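Local atomic coordinates of N-acetyltransferase domain-containing protein (Deinococcus radiodurans, PDB entry 3S6F), a protein that binds coenzyme A and probably works as a GNAT-family N-acetyltransferase, moving an acetyl group to an amine. Residues Gly62-Leu67 / Pro77-Gln82; Ala47-Leu52 / Arg96-Glu101; Ala8-Gln13 / Ala53-Gly58. All coordinates share one frame; numbering follows the deposited sequence.

Overall arrangement
All three contacts share one mixed sheet, ordered 11-13, 49-54, 60-68, 73-81, 107-112. Contact 1, at the centre of the chain, is buried and pairs 60-68 with 73-81, and the backbone of the latter also binds coenzyme A. Contact 2, about 9 Å away between centres, lays helix 90-102 on strand 49-54; it is partly buried and made by van der Waals contact without hydrogen bonds between the segments. Contact 3 uses that strand farther along, where short strand 11-13 edges the sheet; it is partly exposed and mixes backbone pairing with an arginine-centred polar network. Backbone bonds between 49-54 and 60-68 join contacts 1 and 2, while R97 of contact 2 meets F12 of contact 3.

Contact 1. Residues Gly62-Leu67 / Pro77-Gln82; sequences GFVNAL and PLLEVQ. With COA (coenzyme A), chain B.
F63 and L78 make the apolar centre: ring atom CE2 lies 3.7 Å from L78 CB, and L78 CD1 sits at the ring edge, in its plane. CG of F63 stands between the backbone N and the carbonyl carbon (chi1 78°), which places it so that the ring returns to L78 and E80 CB; F27 meets the ring edge-to-face, and L40 and L44 of helix 37-46 touch it. V64 and L79 pair on the other face of the sheet, with V64 CB 3.8 Å from L79 CD1, under V98 and M95 of helix 90-102. Opposite V81 comes G62, where a beta carbon would press tightly on V81 CG2. Farther along, L67 leans its CG on P77 CG. F63 and E80 are an antiparallel hydrogen-bonded pair, F63 N to E80 O at 2.9 Å and E80 N to F63 O at 3.0 Å, and N65 N continues the ladder to L78 O. The ladder is interrupted at P77, and the N65 side chain reaches across: its OD1 accepts a weak, bent bond from L78 N (3.0 Å, 130° at the hydrogen). The E80 carboxylate is held by the backbone N of F28 and E29. Along the other edge of 79-81 the pantetheine arm of coenzyme A pairs as a strand would: V81 N gives a nearly straight bond to O9P (2.9 Å), L79 O accepts from N4P (2.9 Å), and L79 CD2 packs on the CDP methyl at 3.7 Å. Such pairing with the strand ahead of the pyrophosphate-binding loop is a hallmark of the GNAT fold.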
loop_
_atom_site.group_PDB
_atom_site.type_symbol
_atom_site.label_atom_id
_atom_site.label_comp_id
_atom_site.label_asym_id
_atom_site.label_seq_id
_atom_site.Cartn_x
_atom_site.Cartn_y
_atom_site.Cartn_z
ATOM N N GLY A 62 14.672 15.210 -1.496
ATOM C CA GLY A 62 13.857 14.177 -2.134
ATOM C C GLY A 62 13.513 13.149 -1.121
ATOM O O GLY A 62 14.304 12.899 -0.193
ATOM N N PHE A 63 12.364 12.485 -1.292
ATOM C CA PHE A 63 12.005 11.384 -0.395
ATOM C C PHE A 63 11.104 10.439 -1.117
ATOM O O PHE A 63 10.452 10.761 -2.119
ATOM C CB PHE A 63 11.349 11.860 0.920
ATOM C CG PHE A 63 9.899 12.259 0.783
ATOM C CD1 PHE A 63 9.536 13.493 0.325
ATOM C CD2 PHE A 63 8.918 11.333 1.073
ATOM C CE1 PHE A 63 8.207 13.815 0.166
ATOM C CE2 PHE A 63 7.589 11.674 0.954
ATOM C CZ PHE A 63 7.239 12.893 0.469
ATOM N N VAL A 64 11.007 9.233 -0.561
ATOM C CA VAL A 64 10.036 8.211 -0.964
ATOM C C VAL A 64 9.675 7.436 0.293
ATOM O O VAL A 64 10.543 7.171 1.141
ATOM C CB VAL A 64 10.613 7.295 -2.051
ATOM C CG1 VAL A 64 11.886 6.572 -1.600
ATOM C CG2 VAL A 64 9.592 6.322 -2.586
ATOM N N ASN A 65 8.414 7.042 0.422
ATOM C CA ASN A 65 8.002 6.193 1.529
ATOM C C ASN A 65 7.338 4.928 1.022
ATOM O O ASN A 65 6.953 4.824 -0.143
ATOM C CB ASN A 65 7.093 6.924 2.538
ATOM C CG ASN A 65 5.702 7.254 1.983
ATOM O OD1 ASN A 65 5.548 7.486 0.790
ATOM N ND2 ASN A 65 4.725 7.356 2.892
ATOM N N ALA A 66 7.135 3.972 1.934
ATOM C CA ALA A 66 6.503 2.718 1.570
ATOM C C ALA A 66 5.771 2.143 2.776
ATOM O O ALA A 66 6.246 2.217 3.927
ATOM C CB ALA A 66 7.491 1.699 1.012
ATOM N N LEU A 67 4.653 1.506 2.468
ATOM C CA LEU A 67 3.891 0.661 3.396
ATOM C C LEU A 67 4.240 -0.772 3.072
ATOM O O LEU A 67 4.472 -1.106 1.907
ATOM C CB LEU A 67 2.389 0.877 3.183
ATOM C CG LEU A 67 1.922 2.334 3.042
ATOM C CD1 LEU A 67 0.408 2.357 2.779
ATOM C CD2 LEU A 67 2.325 3.234 4.220
ATOM N N PRO A 77 3.334 5.179 -1.395
ATOM C CA PRO A 77 2.389 6.284 -1.508
ATOM C C PRO A 77 2.921 7.553 -2.140
ATOM O O PRO A 77 2.192 8.225 -2.870
ATOM C CB PRO A 77 1.962 6.526 -0.037
ATOM C CG PRO A 77 2.215 5.217 0.657
ATOM C CD PRO A 77 3.476 4.714 -0.001
ATOM N N LEU A 78 4.142 7.928 -1.773
ATOM C CA LEU A 78 4.719 9.235 -2.101
ATOM C C LEU A 78 6.127 9.105 -2.618
ATOM O O LEU A 78 6.949 8.394 -2.032
ATOM C CB LEU A 78 4.730 10.146 -0.870
ATOM C CG LEU A 78 3.409 10.435 -0.165
ATOM C CD1 LEU A 78 3.686 11.118 1.182
ATOM C CD2 LEU A 78 2.454 11.258 -1.048
ATOM N N LEU A 79 6.430 9.849 -3.672
ATOM C CA LEU A 79 7.770 10.029 -4.220
ATOM C C LEU A 79 7.856 11.475 -4.675
ATOM O O LEU A 79 7.041 11.900 -5.497
ATOM C CB LEU A 79 8.013 9.084 -5.399
ATOM C CG LEU A 79 9.290 9.322 -6.217
ATOM C CD1 LEU A 79 10.539 8.962 -5.415
ATOM C CD2 LEU A 79 9.219 8.574 -7.547
ATOM N N GLU A 80 8.857 12.215 -4.214
ATOM C CA GLU A 80 8.984 13.581 -4.672
ATOM C C GLU A 80 10.416 14.040 -4.543
ATOM O O GLU A 80 11.110 13.798 -3.566
ATOM C CB GLU A 80 8.087 14.542 -3.884
ATOM C CG GLU A 80 8.000 15.934 -4.488
ATOM C CD GLU A 80 6.960 16.822 -3.806
ATOM O OE1 GLU A 80 6.403 16.402 -2.764
ATOM O OE2 GLU A 80 6.724 17.951 -4.308
ATOM N N VAL A 81 10.852 14.739 -5.595
ATOM C CA VAL A 81 12.124 15.449 -5.641
ATOM C C VAL A 81 11.792 16.912 -5.846
ATOM O O VAL A 81 10.968 17.261 -6.686
ATOM C CB VAL A 81 13.043 14.910 -6.770
ATOM C CG1 VAL A 81 14.274 15.775 -6.974
ATOM C CG2 VAL A 81 13.414 13.438 -6.495
ATOM N N GLN A 82 12.417 17.779 -5.066
ATOM C CA GLN A 82 12.143 19.218 -5.191
ATOM C C GLN A 82 12.552 19.694 -6.577
ATOM O O GLN A 82 13.539 19.232 -7.136
ATOM C CB GLN A 82 12.839 20.000 -4.086
ATOM C CG GLN A 82 12.226 19.604 -2.743
ATOM C CD GLN A 82 12.592 20.459 -1.589
ATOM O OE1 GLN A 82 13.309 21.425 -1.753
ATOM N NE2 GLN A 82 12.076 20.130 -0.388
HETATM N N1A COA B . 5.674 14.313 -17.167
HETATM C C2A COA B . 6.480 13.706 -18.106
HETATM N N3A COA B . 7.656 13.080 -17.762
HETATM C C4A COA B . 8.028 13.088 -16.458
HETATM C C5A COA B . 7.247 13.721 -15.495
HETATM C C6A COA B . 6.039 14.318 -15.849
HETATM N N6A COA B . 5.239 14.900 -14.947
HETATM N N7A COA B . 7.878 13.566 -14.300
HETATM C C8A COA B . 9.019 12.876 -14.514
HETATM N N9A COA B . 9.130 12.575 -15.842
HETATM C C1B COA B . 10.187 11.799 -16.486
HETATM C C2B COA B . 10.954 12.613 -17.521
HETATM O O2B COA B . 11.321 11.704 -18.512
HETATM C C3B COA B . 12.211 13.085 -16.807
HETATM O O3B COA B . 13.298 13.370 -17.671
HETATM P P3B COA B . 13.605 14.898 -18.126
HETATM O O7A COA B . 12.364 15.386 -18.831
HETATM O O8A COA B . 13.877 15.709 -16.884
HETATM O O9A COA B . 14.807 14.796 -19.035
HETATM C C4B COA B . 12.450 11.881 -15.910
HETATM O O4B COA B . 11.159 11.413 -15.545
HETATM C C5B COA B . 13.260 12.209 -14.670
HETATM O O5B COA B . 13.722 11.001 -14.093
HETATM P P1A COA B . 14.731 11.116 -12.837
HETATM O O1A COA B . 15.132 9.716 -12.532
HETATM O O2A COA B . 15.814 12.132 -13.059
HETATM O O3A COA B . 13.711 11.572 -11.698
HETATM P P2A COA B . 13.531 13.019 -11.025
HETATM O O4A COA B . 13.392 14.053 -12.076
HETATM O O5A COA B . 14.605 13.185 -10.008
HETATM O O6A COA B . 12.167 12.751 -10.254
HETATM C CBP COA B . 9.782 12.641 -10.164
HETATM C CCP COA B . 11.025 12.247 -10.945
HETATM C CDP COA B . 9.875 12.067 -8.738
HETATM C CEP COA B . 8.543 12.039 -10.865
HETATM C CAP COA B . 9.736 14.179 -10.168
HETATM O OAP COA B . 9.398 14.672 -11.451
HETATM C C9P COA B . 8.717 14.688 -9.175
HETATM O O9P COA B . 9.046 14.863 -7.901
HETATM N N8P COA B . 7.500 15.021 -9.582
HETATM C C7P COA B . 6.482 15.517 -8.662
HETATM C C6P COA B . 5.853 14.429 -7.781
HETATM C C5P COA B . 5.481 13.231 -8.607
HETATM O O5P COA B . 4.861 13.386 -9.663
HETATM N N4P COA B . 5.851 12.042 -8.108
HETATM C C3P COA B . 5.372 10.785 -8.629
HETATM C C2P COA B . 4.346 10.229 -7.642
HETATM S S1P COA B . 2.785 11.174 -7.618
#

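Contact 2. Residues Ala47-Leu52 / Arg96-Glu101; sequences AAVFVL and RRVLTE
V49 and V51 lie on a strand whose 49-52 segment runs 149° from the direction of helix 96-101, the two axes 7.8 Å apart at their closest. The nearest alpha carbons are those of V51 and V98, 6.0 Å apart. At the start of the strand A48 and V49 both face A66, a classic beta bulge. Both valines direct their beta carbons toward the helix. V51 CG2 fits against the helix backbone, 3.7 Å from V98 N, while CG1, anti to the backbone N (chi1 -171°), reaches R97 CB at 4.0 Å. V49 CG2 touches V98 CG2 at 4.0 Å and lies as close to E101 CB. An alanine at V49 would lose both methyls and probably leave a gap beside V98 CG2, with only its CB still against E101 CB. R97 offers V51 only its CB and backbone; its extended chain leads the guanidinium away to a salt bridge of NE with E93 and a cation-pi contact with F12. The same layer continues across the sheet: V98 also rests on V64 of strand 60-68, V49 touches L102 farther along the helix, V51 touches L94, and on the reverse face of the strand F50 and L52 pack on L44 of helix 37-46.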
loop_
_atom_site.group_PDB
_atom_site.type_symbol
_atom_site.label_atom_id
_atom_site.label_comp_id
_atom_site.label_asym_id
_atom_site.label_seq_id
_atom_site.Cartn_x
_atom_site.Cartn_y
_atom_site.Cartn_z
ATOM N N ALA A 47 5.836 5.108 8.259
ATOM C CA ALA A 47 6.087 4.276 7.091
ATOM C C ALA A 47 6.733 2.953 7.523
ATOM O O ALA A 47 7.458 2.903 8.513
ATOM C CB ALA A 47 6.992 5.017 6.094
ATOM N N ALA A 48 6.569 1.910 6.729
ATOM C CA ALA A 48 7.401 0.714 6.940
ATOM C C ALA A 48 8.864 1.039 6.732
ATOM O O ALA A 48 9.722 0.710 7.559
ATOM C CB ALA A 48 6.968 -0.440 6.047
ATOM N N VAL A 49 9.181 1.654 5.596
ATOM C CA VAL A 49 10.528 2.072 5.230
ATOM C C VAL A 49 10.403 3.358 4.436
ATOM O O VAL A 49 9.342 3.684 3.867
ATOM C CB VAL A 49 11.310 0.997 4.419
ATOM C CG1 VAL A 49 11.522 -0.302 5.218
ATOM C CG2 VAL A 49 10.649 0.745 3.066
ATOM N N PHE A 50 11.502 4.075 4.340
ATOM C CA PHE A 50 11.578 5.291 3.530
ATOM C C PHE A 50 13.023 5.566 3.189
ATOM O O PHE A 50 13.931 5.012 3.824
ATOM C CB PHE A 50 10.924 6.501 4.238
ATOM C CG PHE A 50 11.586 6.847 5.523
ATOM C CD1 PHE A 50 12.700 7.679 5.570
ATOM C CD2 PHE A 50 11.111 6.333 6.721
ATOM C CE1 PHE A 50 13.312 7.988 6.765
ATOM C CE2 PHE A 50 11.737 6.650 7.912
ATOM C CZ PHE A 50 12.836 7.477 7.928
ATOM N N VAL A 51 13.229 6.435 2.194
ATOM C CA VAL A 51 14.563 6.906 1.836
ATOM C C VAL A 51 14.516 8.423 1.673
ATOM O O VAL A 51 13.596 8.922 1.037
ATOM C CB VAL A 51 15.127 6.254 0.553
ATOM C CG1 VAL A 51 16.604 6.622 0.346
ATOM C CG2 VAL A 51 14.966 4.727 0.574
ATOM N N LEU A 52 15.468 9.113 2.272
ATOM C CA LEU A 52 15.662 10.546 2.151
ATOM C C LEU A 52 16.949 10.852 1.412
ATOM O O LEU A 52 17.962 10.204 1.659
ATOM C CB LEU A 52 15.772 11.195 3.555
ATOM C CG LEU A 52 14.696 10.821 4.568
ATOM C CD1 LEU A 52 14.913 11.537 5.896
ATOM C CD2 LEU A 52 13.286 11.120 4.024
ATOM N N ARG A 96 14.988 2.939 -6.622
ATOM C CA ARG A 96 15.824 1.754 -6.474
ATOM C C ARG A 96 16.153 1.509 -4.991
ATOM O O ARG A 96 16.120 0.369 -4.510
ATOM C CB ARG A 96 17.118 1.910 -7.287
ATOM C CG ARG A 96 16.960 1.788 -8.794
ATOM C CD ARG A 96 18.304 1.736 -9.513
ATOM N NE ARG A 96 18.969 3.008 -9.481
ATOM C CZ ARG A 96 18.781 3.971 -10.389
ATOM N NH1 ARG A 96 17.982 3.794 -11.454
ATOM N NH2 ARG A 96 19.435 5.102 -10.207
ATOM N N ARG A 97 16.478 2.575 -4.260
ATOM C CA ARG A 97 16.832 2.424 -2.854
ATOM C C ARG A 97 15.657 1.963 -2.006
ATOM O O ARG A 97 15.857 1.157 -1.105
ATOM C CB ARG A 97 17.443 3.710 -2.324
ATOM C CG ARG A 97 18.870 3.913 -2.854
ATOM C CD ARG A 97 19.400 5.277 -2.498
ATOM N NE ARG A 97 20.784 5.457 -2.928
ATOM C CZ ARG A 97 21.843 5.247 -2.156
ATOM N NH1 ARG A 97 21.733 4.865 -0.894
ATOM N NH2 ARG A 97 23.047 5.487 -2.674
ATOM N N VAL A 98 14.440 2.439 -2.266
ATOM C CA VAL A 98 13.311 1.992 -1.440
ATOM C C VAL A 98 12.969 0.530 -1.750
ATOM O O VAL A 98 12.600 -0.226 -0.849
ATOM C CB VAL A 98 12.089 2.923 -1.544
ATOM C CG1 VAL A 98 11.240 2.708 -2.795
ATOM C CG2 VAL A 98 11.237 2.792 -0.273
ATOM N N LEU A 99 13.157 0.123 -3.014
ATOM C CA LEU A 99 12.930 -1.270 -3.369
ATOM C C LEU A 99 13.942 -2.167 -2.645
ATOM O O LEU A 99 13.575 -3.235 -2.153
ATOM C CB LEU A 99 12.944 -1.464 -4.895
ATOM C CG LEU A 99 11.789 -0.807 -5.638
ATOM C CD1 LEU A 99 12.055 -0.807 -7.148
ATOM C CD2 LEU A 99 10.466 -1.456 -5.305
ATOM N N THR A 100 15.172 -1.712 -2.502
ATOM C CA THR A 100 16.172 -2.444 -1.722
ATOM C C THR A 100 15.731 -2.549 -0.260
ATOM O O THR A 100 15.817 -3.632 0.366
ATOM C CB THR A 100 17.538 -1.804 -1.842
ATOM O OG1 THR A 100 17.956 -1.901 -3.218
ATOM C CG2 THR A 100 18.559 -2.453 -0.896
ATOM N N GLU A 101 15.227 -1.467 0.320
ATOM C CA GLU A 101 14.769 -1.503 1.725
ATOM C C GLU A 101 13.607 -2.448 1.942
ATOM O O GLU A 101 13.491 -3.100 2.975
ATOM C CB GLU A 101 14.418 -0.135 2.247
ATOM C CG GLU A 101 15.554 0.856 2.341
ATOM C CD GLU A 101 16.704 0.327 3.142
ATOM O OE1 GLU A 101 16.469 -0.010 4.317
ATOM O OE2 GLU A 101 17.818 0.261 2.634
#

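Contact 3. Residues Ala8-Gln13 / Ala53-Gly58; sequences ADIQFQ and ARTPDG
Q13 and R54 are brought together by two torsions: CG of Q13 lies between the backbone N and the carbonyl carbon (chi1 68°), with the chain extended beyond it, and R54, extended as far as CD, turns at chi3 (73°), which sets NE off the line of the chain. R54 NH1 then donates to Q13 OE1 at 2.9 Å. The oxygen lies at the guanidinium edge, near its plane, but the flat groups stand 77° apart, and NH1 approaches from above the amide plane. On another edge NE and NH2 grip G58 O side-on, each at 2.9 Å, and NH2 has a second acceptor in G18 O. All three guanidinium nitrogens are thus engaged, which would fix the rotation of the group. Q13 NE2 is held by T15 O and E17 O. These side chains flank the place where strand 11-13, outermost of the GNAT sheet within this chain, pairs antiparallel with strand 49-54. Q11 and R54 form the hydrogen-bonded pair, Q11 N to R54 O at 3.0 Å and R54 N to Q11 O at 2.8 Å. A type I turn, T55 to G58, follows. T55 OG1 donates to D57 OD1 within it, and a beta carbon on G58 would jam against the preceding carbonyl oxygen. I10 packs alongside T55, CD1 3.6 Å from T55 CG2, and sets CG2 3.8 Å from A53 CB and over one face of the F12 ring, toward its rim. R54 O, already bonded by Q11 N, also accepts from a water, which in one of two D9 conformers bridges it to D9 O.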
loop_
_atom_site.group_PDB
_atom_site.type_symbol
_atom_site.label_atom_id
_atom_site.label_comp_id
_atom_site.label_asym_id
_atom_site.label_seq_id
_atom_site.Cartn_x
_atom_site.Cartn_y
_atom_site.Cartn_z
ATOM N N ALA A 8 26.661 14.856 -6.551
ATOM C CA ALA A 8 27.826 14.305 -5.900
ATOM C C ALA A 8 27.833 14.473 -4.399
ATOM O O ALA A 8 28.382 13.612 -3.747
ATOM C CB ALA A 8 29.143 14.851 -6.530
ATOM N N ASP A 9 27.302 15.554 -3.825
ATOM C CA ASP A 9 27.198 15.680 -2.344
ATOM C C ASP A 9 25.693 15.600 -1.907
ATOM O O ASP A 9 25.149 16.407 -1.116
ATOM C CB ASP A 9 27.843 16.967 -1.810
ATOM C CG ASP A 9 28.801 17.601 -2.790
ATOM O OD1 ASP A 9 29.959 17.170 -2.784
ATOM O OD2 ASP A 9 28.383 18.523 -3.544
ATOM N N ILE A 10 24.991 14.667 -2.501
ATOM C CA ILE A 10 23.714 14.217 -1.924
ATOM C C ILE A 10 24.013 12.961 -1.179
ATOM O O ILE A 10 24.703 12.053 -1.695
ATOM C CB ILE A 10 22.668 13.963 -3.015
ATOM C CG1 ILE A 10 22.297 15.278 -3.723
ATOM C CG2 ILE A 10 21.426 13.281 -2.427
ATOM C CD1 ILE A 10 21.903 16.419 -2.766
ATOM N N GLN A 11 23.498 12.900 0.040
ATOM C CA GLN A 11 23.566 11.731 0.874
ATOM C C GLN A 11 22.190 11.157 1.113
ATOM O O GLN A 11 21.210 11.886 1.154
ATOM C CB GLN A 11 24.228 12.099 2.190
ATOM C CG GLN A 11 25.734 12.488 1.976
ATOM C CD GLN A 11 26.529 12.416 3.257
ATOM O OE1 GLN A 11 26.639 13.408 3.983
ATOM N NE2 GLN A 11 27.034 11.230 3.576
ATOM N N PHE A 12 22.132 9.856 1.336
ATOM C CA PHE A 12 20.865 9.151 1.537
ATOM C C PHE A 12 20.826 8.541 2.914
ATOM O O PHE A 12 21.855 8.076 3.446
ATOM C CB PHE A 12 20.721 8.037 0.497
ATOM C CG PHE A 12 20.695 8.533 -0.894
ATOM C CD1 PHE A 12 21.863 8.696 -1.620
ATOM C CD2 PHE A 12 19.491 8.815 -1.528
ATOM C CE1 PHE A 12 21.849 9.141 -2.901
ATOM C CE2 PHE A 12 19.462 9.269 -2.814
ATOM C CZ PHE A 12 20.647 9.447 -3.523
ATOM N N GLN A 13 19.629 8.484 3.497
ATOM C CA GLN A 13 19.426 7.802 4.755
ATOM C C GLN A 13 18.012 7.246 4.821
ATOM O O GLN A 13 17.120 7.705 4.111
ATOM C CB GLN A 13 19.765 8.666 5.972
ATOM C CG GLN A 13 18.855 9.820 6.193
ATOM C CD GLN A 13 19.338 10.663 7.324
ATOM O OE1 GLN A 13 20.338 11.374 7.179
ATOM N NE2 GLN A 13 18.665 10.592 8.448
ATOM N N ALA A 53 16.901 11.887 0.582
ATOM C CA ALA A 53 18.060 12.463 -0.096
ATOM C C ALA A 53 18.280 13.847 0.482
ATOM O O ALA A 53 17.345 14.641 0.513
ATOM C CB ALA A 53 17.803 12.550 -1.596
ATOM N N ARG A 54 19.489 14.096 0.990
ATOM C CA ARG A 54 19.804 15.314 1.738
ATOM C C ARG A 54 21.025 16.012 1.146
ATOM O O ARG A 54 21.998 15.367 0.773
ATOM C CB ARG A 54 20.095 14.985 3.210
ATOM C CG ARG A 54 18.936 14.254 3.883
ATOM C CD ARG A 54 19.217 13.955 5.347
ATOM N NE ARG A 54 19.154 15.134 6.180
ATOM C CZ ARG A 54 19.471 15.175 7.457
ATOM N NH1 ARG A 54 20.010 14.138 8.053
ATOM N NH2 ARG A 54 19.277 16.283 8.123
ATOM N N THR A 55 20.976 17.328 1.143
ATOM C CA THR A 55 22.163 18.143 0.866
ATOM C C THR A 55 23.027 18.204 2.146
ATOM O O THR A 55 22.595 17.833 3.228
ATOM C CB THR A 55 21.757 19.543 0.365
ATOM O OG1 THR A 55 20.738 20.069 1.216
ATOM C CG2 THR A 55 21.259 19.488 -1.040
ATOM N N PRO A 56 24.276 18.720 2.017
ATOM C CA PRO A 56 25.175 18.729 3.151
ATOM C C PRO A 56 24.674 19.502 4.366
ATOM O O PRO A 56 25.012 19.123 5.499
ATOM C CB PRO A 56 26.480 19.309 2.571
ATOM C CG PRO A 56 26.438 18.980 1.136
ATOM C CD PRO A 56 24.972 19.000 0.751
ATOM N N ASP A 57 23.863 20.533 4.153
ATOM C CA ASP A 57 23.289 21.287 5.245
ATOM C C ASP A 57 22.144 20.569 5.971
ATOM O O ASP A 57 21.630 21.084 6.961
ATOM C CB ASP A 57 22.818 22.682 4.802
ATOM C CG ASP A 57 21.653 22.656 3.801
ATOM O OD1 ASP A 57 21.163 21.540 3.435
ATOM O OD2 ASP A 57 21.193 23.765 3.416
ATOM N N GLY A 58 21.754 19.377 5.499
ATOM C CA GLY A 58 20.739 18.586 6.129
ATOM C C GLY A 58 19.349 18.753 5.556
ATOM O O GLY A 58 18.457 17.982 5.929
HETATM O O HOH W 1 24.779 15.722 1.681
#